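Local coordinates for ABC transporter, periplasmic solute-binding protein (Rhizobium meliloti, PDB 4WED) that probably captures a solute, perhaps a peptide or a nickel complex, in the periplasm and delivers it to an ABC transporter for import, at residues A[50-55]-A[116-121]; A[47-50]-A[55-58]; A[66-71]-A[94-99]. All blocks are in the same frame, centred on the assembly; numbering follows the deposited sequence.

Contact 1 of 3, residues A[50-55]-A[116-121]; sequences DPQSHY and KWNLER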
loop_
_atom_site.group_PDB
_atom_site.type_symbol
_atom_site.label_atom_id
_atom_site.label_comp_id
_atom_site.label_asym_id
_atom_site.label_seq_id
_atom_site.Cartn_x
_atom_site.Cartn_y
_atom_site.Cartn_z
ATOM N N ASP A 50 3.124 -19.297 9.987
ATOM C CA ASP A 50 2.604 -20.128 8.893
ATOM C C ASP A 50 2.466 -19.252 7.635
ATOM O O ASP A 50 1.614 -18.363 7.589
ATOM C CB ASP A 50 1.259 -20.729 9.306
ATOM C CG ASP A 50 0.791 -21.833 8.386
ATOM O OD1 ASP A 50 1.159 -21.792 7.195
ATOM O OD2 ASP A 50 0.032 -22.736 8.854
ATOM N N PRO A 51 3.313 -19.486 6.622
ATOM C CA PRO A 51 3.335 -18.578 5.460
ATOM C C PRO A 51 2.087 -18.686 4.611
ATOM O O PRO A 51 1.897 -17.895 3.684
ATOM C CB PRO A 51 4.572 -19.035 4.671
ATOM C CG PRO A 51 4.764 -20.461 5.035
ATOM C CD PRO A 51 4.257 -20.615 6.464
ATOM N N GLN A 52 1.250 -19.670 4.902
ATOM C CA GLN A 52 -0.075 -19.777 4.277
ATOM C C GLN A 52 -1.224 -19.586 5.265
ATOM O O GLN A 52 -2.312 -20.062 5.035
ATOM C CB GLN A 52 -0.210 -21.119 3.534
ATOM C CG GLN A 52 0.611 -21.170 2.253
ATOM C CD GLN A 52 2.048 -21.573 2.462
ATOM O OE1 GLN A 52 2.339 -22.460 3.261
ATOM N NE2 GLN A 52 2.961 -20.967 1.702
ATOM N N SER A 53 -0.999 -18.858 6.348
ATOM C CA SER A 53 -2.111 -18.441 7.168
ATOM C C SER A 53 -2.065 -16.923 7.428
ATOM O O SER A 53 -1.322 -16.220 6.755
ATOM C CB SER A 53 -2.144 -19.256 8.456
ATOM O OG SER A 53 -3.471 -19.272 8.921
ATOM N N HIS A 54 -2.842 -16.425 8.396
ATOM C CA HIS A 54 -3.027 -14.968 8.569
ATOM C C HIS A 54 -2.782 -14.413 9.995
ATOM O O HIS A 54 -3.371 -13.395 10.387
ATOM C CB HIS A 54 -4.423 -14.566 8.060
ATOM C CG HIS A 54 -5.563 -15.126 8.860
ATOM N ND1 HIS A 54 -5.931 -16.456 8.812
ATOM C CD2 HIS A 54 -6.447 -14.525 9.695
ATOM C CE1 HIS A 54 -6.971 -16.657 9.602
ATOM N NE2 HIS A 54 -7.309 -15.500 10.142
ATOM N N TYR A 55 -1.886 -15.053 10.746
ATOM C CA TYR A 55 -1.659 -14.676 12.148
ATOM C C TYR A 55 -0.348 -13.928 12.449
ATOM O O TYR A 55 -0.139 -13.482 13.576
ATOM C CB TYR A 55 -1.765 -15.924 13.046
ATOM C CG TYR A 55 -3.134 -16.567 13.002
ATOM C CD1 TYR A 55 -4.237 -15.975 13.637
ATOM C CD2 TYR A 55 -3.331 -17.754 12.320
ATOM C CE1 TYR A 55 -5.494 -16.558 13.589
ATOM C CE2 TYR A 55 -4.581 -18.347 12.260
ATOM C CZ TYR A 55 -5.661 -17.752 12.889
ATOM O OH TYR A 55 -6.896 -18.381 12.808
ATOM N N LYS A 116 6.014 -26.717 -6.610
ATOM C CA LYS A 116 4.659 -27.273 -6.773
ATOM C C LYS A 116 4.013 -27.564 -5.431
ATOM O O LYS A 116 2.842 -27.260 -5.225
ATOM C CB LYS A 116 4.722 -28.581 -7.596
ATOM C CG LYS A 116 3.436 -29.391 -7.789
ATOM C CD LYS A 116 3.716 -30.635 -8.659
ATOM C CE LYS A 116 2.463 -31.282 -9.255
ATOM N NZ LYS A 116 2.682 -32.049 -10.542
ATOM N N TRP A 117 4.773 -28.200 -4.540
ATOM C CA TRP A 117 4.249 -28.672 -3.258
ATOM C C TRP A 117 3.724 -27.509 -2.426
ATOM O O TRP A 117 2.706 -27.618 -1.779
ATOM C CB TRP A 117 5.364 -29.392 -2.501
ATOM C CG TRP A 117 4.994 -29.900 -1.105
ATOM C CD1 TRP A 117 4.446 -31.107 -0.803
ATOM C CD2 TRP A 117 5.184 -29.216 0.165
ATOM N NE1 TRP A 117 4.263 -31.215 0.556
ATOM C CE2 TRP A 117 4.707 -30.081 1.176
ATOM C CE3 TRP A 117 5.712 -27.965 0.535
ATOM C CZ2 TRP A 117 4.734 -29.745 2.536
ATOM C CZ3 TRP A 117 5.733 -27.623 1.882
ATOM C CH2 TRP A 117 5.254 -28.522 2.875
ATOM N N ASN A 118 4.436 -26.394 -2.468
ATOM C CA ASN A 118 4.006 -25.141 -1.830
ATOM C C ASN A 118 2.817 -24.509 -2.498
ATOM O O ASN A 118 1.833 -24.174 -1.851
ATOM C CB ASN A 118 5.138 -24.109 -1.861
ATOM C CG ASN A 118 6.061 -24.233 -0.674
ATOM O OD1 ASN A 118 5.722 -23.801 0.422
ATOM N ND2 ASN A 118 7.230 -24.804 -0.883
ATOM N N LEU A 119 2.928 -24.324 -3.800
ATOM C CA LEU A 119 1.867 -23.747 -4.562
ATOM C C LEU A 119 0.589 -24.524 -4.402
ATOM O O LEU A 119 -0.482 -23.952 -4.261
ATOM C CB LEU A 119 2.297 -23.723 -6.001
ATOM C CG LEU A 119 3.335 -22.633 -6.235
ATOM C CD1 LEU A 119 3.704 -22.629 -7.702
ATOM C CD2 LEU A 119 2.878 -21.237 -5.809
ATOM N N GLU A 120 0.702 -25.841 -4.399
ATOM C CA GLU A 120 -0.460 -26.699 -4.175
ATOM C C GLU A 120 -1.058 -26.550 -2.767
ATOM O O GLU A 120 -2.196 -26.933 -2.536
ATOM C CB GLU A 120 -0.094 -28.158 -4.419
ATOM C CG GLU A 120 -0.006 -28.526 -5.889
ATOM C CD GLU A 120 0.395 -29.984 -6.077
ATOM O OE1 GLU A 120 0.821 -30.618 -5.069
ATOM O OE2 GLU A 120 0.283 -30.493 -7.218
ATOM N N ARG A 121 -0.287 -26.012 -1.834
ATOM C CA ARG A 121 -0.779 -25.801 -0.492
ATOM C C ARG A 121 -1.754 -24.632 -0.408
ATOM O O ARG A 121 -2.563 -24.590 0.507
ATOM C CB ARG A 121 0.374 -25.574 0.492
ATOM C CG ARG A 121 0.997 -26.866 0.988
ATOM C CD ARG A 121 2.344 -26.616 1.652
ATOM N NE ARG A 121 2.432 -27.138 3.016
ATOM C CZ ARG A 121 1.808 -26.616 4.070
ATOM N NH1 ARG A 121 1.008 -25.571 3.944
ATOM N NH2 ARG A 121 1.984 -27.137 5.262
#
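Arg121, on helix 112-122, reaches the turn at Gln52 with a side chain whose stem and head do different work. CB leaves the helix toward the loop, CG turns beside the backbone N, anti to the carbonyl carbon, and CD then settles over one face of the Trp117 indole, four residues earlier in the helix, 3.5 Å above the ring plane and displaced toward its rim. A bend at chi3 (125°) carries the head past the indole, so that Trp117 CZ2 lies at the edge of the guanidinium. At the tip, Arg121 NH1 comes within 3.5 Å of Gln52 OE1, but the approach is oblique and its angle too poor for a hydrogen bond.

The other end of the glutamine amide faces Asn118, with Gln52 NE2 4.2 Å from Asn118 OD1 and the two amide planes 60° apart. Each of these atoms is satisfied by a separate partner: Gln52 NE2 donates to Pro168 O, and Asn118 OD1 accepts from Leu172 N.

The loop side has its own scaffold. Asp50 to Ser53 form a type I beta turn, closed by Ser53 N to Asp50 O at 2.9 Å, and Asp50 OD1 accepts from Gln52 N (3.1 Å) in an Asx turn. The same carboxylate atom, Asp50 OD1, lies 5.0 Å from Arg121 NH1, which may add a mild attraction without a salt bridge. No direct hydrogen bond crosses this polar meeting of loop and helix; instead the two amides are each bonded to residues of 168-172, which probably holds them side by side.

Contact 2 of 3, residues A[47-50]-A[55-58]; sequences GNLD and YAIW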
loop_
_atom_site.group_PDB
_atom_site.type_symbol
_atom_site.label_atom_id
_atom_site.label_comp_id
_atom_site.label_asym_id
_atom_site.label_seq_id
_atom_site.Cartn_x
_atom_site.Cartn_y
_atom_site.Cartn_z
ATOM N N GLY A 47 3.707 -13.514 16.334
ATOM C CA GLY A 47 2.656 -14.465 16.014
ATOM C C GLY A 47 3.168 -15.762 15.386
ATOM O O GLY A 47 4.377 -16.010 15.294
ATOM N N ASN A 48 2.222 -16.606 14.996
ATOM C CA ASN A 48 2.510 -17.858 14.297
ATOM C C ASN A 48 2.763 -17.525 12.832
ATOM O O ASN A 48 1.937 -16.860 12.211
ATOM C CB ASN A 48 1.333 -18.833 14.431
ATOM C CG ASN A 48 1.293 -19.895 13.329
ATOM O OD1 ASN A 48 2.298 -20.225 12.703
ATOM N ND2 ASN A 48 0.112 -20.447 13.104
ATOM N N LEU A 49 3.882 -18.035 12.303
ATOM C CA LEU A 49 4.498 -17.590 11.048
ATOM C C LEU A 49 4.089 -18.387 9.822
ATOM O O LEU A 49 4.682 -18.193 8.752
ATOM C CB LEU A 49 6.018 -17.679 11.184
ATOM C CG LEU A 49 6.611 -16.927 12.381
ATOM C CD1 LEU A 49 8.094 -17.203 12.499
ATOM C CD2 LEU A 49 6.391 -15.427 12.243
ATOM N N ASP A 50 3.124 -19.297 9.987
ATOM C CA ASP A 50 2.604 -20.128 8.893
ATOM C C ASP A 50 2.466 -19.252 7.635
ATOM O O ASP A 50 1.614 -18.363 7.589
ATOM C CB ASP A 50 1.259 -20.729 9.306
ATOM C CG ASP A 50 0.791 -21.833 8.386
ATOM O OD1 ASP A 50 1.159 -21.792 7.195
ATOM O OD2 ASP A 50 0.032 -22.736 8.854
ATOM N N TYR A 55 -1.886 -15.053 10.746
ATOM C CA TYR A 55 -1.659 -14.676 12.148
ATOM C C TYR A 55 -0.348 -13.928 12.449
ATOM O O TYR A 55 -0.139 -13.482 13.576
ATOM C CB TYR A 55 -1.765 -15.924 13.046
ATOM C CG TYR A 55 -3.134 -16.567 13.002
ATOM C CD1 TYR A 55 -4.237 -15.975 13.637
ATOM C CD2 TYR A 55 -3.331 -17.754 12.320
ATOM C CE1 TYR A 55 -5.494 -16.558 13.589
ATOM C CE2 TYR A 55 -4.581 -18.347 12.260
ATOM C CZ TYR A 55 -5.661 -17.752 12.889
ATOM O OH TYR A 55 -6.896 -18.381 12.808
ATOM N N ALA A 56 0.546 -13.802 11.483
ATOM C CA ALA A 56 1.833 -13.173 11.761
ATOM C C ALA A 56 1.894 -11.707 11.376
ATOM O O ALA A 56 1.092 -11.217 10.581
ATOM C CB ALA A 56 2.955 -13.912 11.057
ATOM N N ILE A 57 2.872 -11.020 11.956
ATOM C CA ILE A 57 3.355 -9.765 11.404
ATOM C C ILE A 57 4.098 -10.088 10.096
ATOM O O ILE A 57 5.089 -10.802 10.111
ATOM C CB ILE A 57 4.336 -9.039 12.362
ATOM C CG1 ILE A 57 3.667 -8.707 13.693
ATOM C CG2 ILE A 57 4.886 -7.763 11.705
ATOM C CD1 ILE A 57 4.610 -8.056 14.684
ATOM N N TRP A 58 3.614 -9.527 8.986
ATOM C CA TRP A 58 4.155 -9.784 7.633
ATOM C C TRP A 58 5.656 -9.542 7.535
ATOM O O TRP A 58 6.394 -10.364 7.022
ATOM C CB TRP A 58 3.441 -8.927 6.591
ATOM C CG TRP A 58 1.956 -9.193 6.481
ATOM C CD1 TRP A 58 1.350 -10.135 5.728
ATOM C CD2 TRP A 58 0.905 -8.461 7.129
ATOM N NE1 TRP A 58 -0.018 -10.070 5.881
ATOM C CE2 TRP A 58 -0.317 -9.037 6.720
ATOM C CE3 TRP A 58 0.884 -7.366 8.006
ATOM C CZ2 TRP A 58 -1.549 -8.577 7.174
ATOM C CZ3 TRP A 58 -0.338 -6.900 8.466
ATOM C CH2 TRP A 58 -1.548 -7.513 8.049
HETATM O O HOH W 1 0.349 -16.905 9.896
#
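Ala56 offers its methyl group to the backbone of the facing segment: its CB lies 3.3 Å from Asn48 O and also packs on the isobutyl tip of Leu49, with Leu49 CD2 and Ala56 CB 3.9 Å apart. Just before Asn48, Gly47 CA passes 3.8 Å from Tyr55 O. Lacking a side chain, Gly47 lets that carbonyl come in where a CB would collide with it. No direct hydrogen bond joins the segments; a water does so instead, donating to Asn48 O (2.8 Å) and to Asp50 O (3.0 Å) while accepting from Tyr55 N (3.0 Å), so that three backbone groups hold one water.

Both segments belong to the loop that leads from strand 37-42 to the short helix 58-61 of this periplasmic-binding-protein fold (solute-binding family 5), and they are the two limbs of that loop, brought back alongside each other. The upstream limb is shaped by an Asx turn, in which Asp50 N donates to Asn48 OD1 at 3.0 Å and 161°, approaching from above the carbonyl plane. Chi1 of Asn48 (157°) carries the amide away from its own backbone N and along the chain toward Asp50.

Farther out, the downstream limb is fixed by backbone pairing of Ile57 with Ala46 and by Arg167 NH2, which donates to Ala56 O. Ile57 occupies the N-cap position of the helix, and Trp58 meets the rings of Tyr514 and Trp247 edge-to-face.

Contact 3 of 3, residues A[66-71]-A[94-99]; sequences EPLVKY and LHLTLR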
loop_
_atom_site.group_PDB
_atom_site.type_symbol
_atom_site.label_atom_id
_atom_site.label_comp_id
_atom_site.label_asym_id
_atom_site.label_seq_id
_atom_site.Cartn_x
_atom_site.Cartn_y
_atom_site.Cartn_z
ATOM N N GLU A 66 10.701 -16.294 1.102
ATOM C CA GLU A 66 10.943 -15.602 -0.148
ATOM C C GLU A 66 9.917 -15.960 -1.171
ATOM O O GLU A 66 9.396 -17.072 -1.167
ATOM C CB GLU A 66 12.334 -15.890 -0.675
ATOM C CG GLU A 66 13.413 -15.075 0.014
ATOM C CD GLU A 66 14.806 -15.373 -0.510
ATOM O OE1 GLU A 66 15.073 -16.588 -0.658
ATOM O OE2 GLU A 66 15.624 -14.418 -0.756
ATOM N N PRO A 67 9.581 -14.994 -2.044
ATOM C CA PRO A 67 8.676 -15.262 -3.165
ATOM C C PRO A 67 9.413 -15.644 -4.461
ATOM O O PRO A 67 10.645 -15.573 -4.558
ATOM C CB PRO A 67 8.006 -13.905 -3.367
ATOM C CG PRO A 67 9.136 -12.954 -3.106
ATOM C CD PRO A 67 9.986 -13.582 -2.007
ATOM N N LEU A 68 8.629 -15.983 -5.477
ATOM C CA LEU A 68 9.162 -16.180 -6.796
ATOM C C LEU A 68 9.743 -14.880 -7.352
ATOM O O LEU A 68 10.852 -14.864 -7.912
ATOM C CB LEU A 68 8.031 -16.642 -7.730
ATOM C CG LEU A 68 7.518 -18.035 -7.421
ATOM C CD1 LEU A 68 6.213 -18.258 -8.163
ATOM C CD2 LEU A 68 8.539 -19.083 -7.825
ATOM N N VAL A 69 8.965 -13.809 -7.230
ATOM C CA VAL A 69 9.380 -12.485 -7.697
ATOM C C VAL A 69 9.149 -11.519 -6.570
ATOM O O VAL A 69 8.261 -11.726 -5.741
ATOM C CB VAL A 69 8.575 -12.001 -8.928
ATOM C CG1 VAL A 69 8.880 -12.872 -10.118
ATOM C CG2 VAL A 69 7.075 -11.997 -8.689
ATOM N N LYS A 70 9.982 -10.490 -6.540
ATOM C CA LYS A 70 9.931 -9.456 -5.541
ATOM C C LYS A 70 9.301 -8.193 -6.136
ATOM O O LYS A 70 9.479 -7.852 -7.346
ATOM C CB LYS A 70 11.331 -9.146 -4.997
ATOM C CG LYS A 70 11.654 -9.865 -3.681
ATOM N N TYR A 71 8.560 -7.522 -5.269
ATOM C CA TYR A 71 8.009 -6.204 -5.521
ATOM C C TYR A 71 9.061 -5.174 -5.225
ATOM O O TYR A 71 9.332 -4.909 -4.081
ATOM C CB TYR A 71 6.786 -5.952 -4.699
ATOM C CG TYR A 71 6.025 -4.647 -4.987
ATOM C CD1 TYR A 71 6.459 -3.405 -4.497
ATOM C CD2 TYR A 71 4.834 -4.678 -5.662
ATOM C CE1 TYR A 71 5.711 -2.237 -4.743
ATOM C CE2 TYR A 71 4.094 -3.529 -5.908
ATOM C CZ TYR A 71 4.533 -2.320 -5.455
ATOM O OH TYR A 71 3.735 -1.246 -5.725
ATOM N N LEU A 94 1.492 -19.237 -17.351
ATOM C CA LEU A 94 2.715 -18.634 -16.785
ATOM C C LEU A 94 3.863 -19.642 -16.767
ATOM O O LEU A 94 3.727 -20.703 -16.167
ATOM C CB LEU A 94 2.453 -18.141 -15.361
ATOM C CG LEU A 94 3.668 -17.730 -14.529
ATOM C CD1 LEU A 94 4.367 -16.487 -15.027
ATOM C CD2 LEU A 94 3.221 -17.538 -13.097
ATOM N N HIS A 95 4.971 -19.301 -17.427
ATOM C CA HIS A 95 6.143 -20.161 -17.467
ATOM C C HIS A 95 7.121 -19.572 -16.543
ATOM O O HIS A 95 7.331 -18.357 -16.550
ATOM C CB HIS A 95 6.770 -20.222 -18.861
ATOM C CG HIS A 95 5.834 -20.732 -19.920
ATOM N ND1 HIS A 95 5.295 -22.003 -19.892
ATOM C CD2 HIS A 95 5.328 -20.133 -21.026
ATOM C CE1 HIS A 95 4.497 -22.161 -20.933
ATOM N NE2 HIS A 95 4.504 -21.043 -21.636
ATOM N N LEU A 96 7.715 -20.434 -15.733
ATOM C CA LEU A 96 8.654 -20.004 -14.677
ATOM C C LEU A 96 9.953 -20.810 -14.749
ATOM O O LEU A 96 9.957 -22.057 -14.747
ATOM C CB LEU A 96 8.040 -20.203 -13.293
ATOM C CG LEU A 96 6.798 -19.377 -12.966
ATOM C CD1 LEU A 96 6.081 -19.979 -11.763
ATOM C CD2 LEU A 96 7.177 -17.926 -12.683
ATOM N N THR A 97 11.051 -20.080 -14.782
ATOM C CA THR A 97 12.353 -20.669 -14.631
ATOM C C THR A 97 12.838 -20.460 -13.183
ATOM O O THR A 97 13.008 -19.350 -12.752
ATOM C CB THR A 97 13.311 -20.063 -15.646
ATOM O OG1 THR A 97 12.862 -20.444 -16.945
ATOM C CG2 THR A 97 14.717 -20.576 -15.435
ATOM N N LEU A 98 13.052 -21.539 -12.447
ATOM C CA LEU A 98 13.459 -21.443 -11.050
ATOM C C LEU A 98 14.984 -21.255 -10.920
ATOM O O LEU A 98 15.763 -21.732 -11.766
ATOM C CB LEU A 98 12.965 -22.671 -10.246
ATOM C CG LEU A 98 11.429 -22.855 -10.224
ATOM C CD1 LEU A 98 11.009 -24.137 -9.561
ATOM C CD2 LEU A 98 10.726 -21.695 -9.513
ATOM N N ARG A 99 15.384 -20.524 -9.877
ATOM C CA ARG A 99 16.796 -20.303 -9.579
ATOM C C ARG A 99 17.414 -21.601 -9.095
ATOM O O ARG A 99 16.868 -22.209 -8.203
ATOM C CB ARG A 99 16.971 -19.235 -8.490
ATOM C CG ARG A 99 18.438 -18.922 -8.213
ATOM C CD ARG A 99 18.597 -17.821 -7.182
ATOM N NE ARG A 99 17.739 -16.669 -7.493
ATOM C CZ ARG A 99 18.053 -15.670 -8.317
ATOM N NH1 ARG A 99 19.219 -15.633 -8.927
ATOM N NH2 ARG A 99 17.179 -14.698 -8.532
#
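Leu68 packs against Leu96 and Leu98, where the lead-in to strand 69-71 meets a four-stranded antiparallel sheet. Strand 93-98 is an inner strand of that sheet, lying between strands 82-88 and 147-152. Contact is confined to side chains: the nearest CA atoms, those of Leu68 and Leu98, stay 8.0 Å apart, and no hydrogen bond crosses.

The tight part is the fork of one leucine. Leu68 points its CB at the sheet; chi1 (-68°) sets CG beside the backbone N, and with chi2 (167°) the two methyls spread toward the strand. Leu96 and Leu98, two residues apart and thus on the same face of the strand, receive one branch each. The Leu68 and Leu96 side chains cross at about a right angle, whereas Leu68 meets Leu98 at a slant. All three leucines are buried, and Trp85 of the neighbouring strand packs beside Leu96.

On the reverse face the character changes. His95 and Thr97 direct their CB atoms the other way and are partly exposed, and His95 is bonded through ND1 to Thr149 OG1 and through NE2 to Glu88 OE1. This side of the strand plays no part in holding residues 66-71.

The grip on Leu68 therefore comes down to two methyl pairs, Leu68 CD1 on Leu96 CD1 at 4.0 Å and Leu68 CD2 on Leu98 CD2 at 3.8 Å.

Overall arrangement
Burial and chemistry change together across the three contacts. Contact 3 lies inside the protein and is wholly apolar, whereas contacts 1 and 2 are only partly buried and more polar: amides and a guanidinium meet in contact 1, while contact 2 mixes a small apolar pair with its water bridge. These two share the loop between strand 37-42 and helix 58-61, and their centres are about 12 Å apart; contact 2 folds that loop on itself, while contact 1 leans it against helix 112-122. That helix follows strand 93-98 of contact 3 in the chain, so contacts 1 and 3 approach successive elements, their nearest atoms about 5 Å apart and not touching.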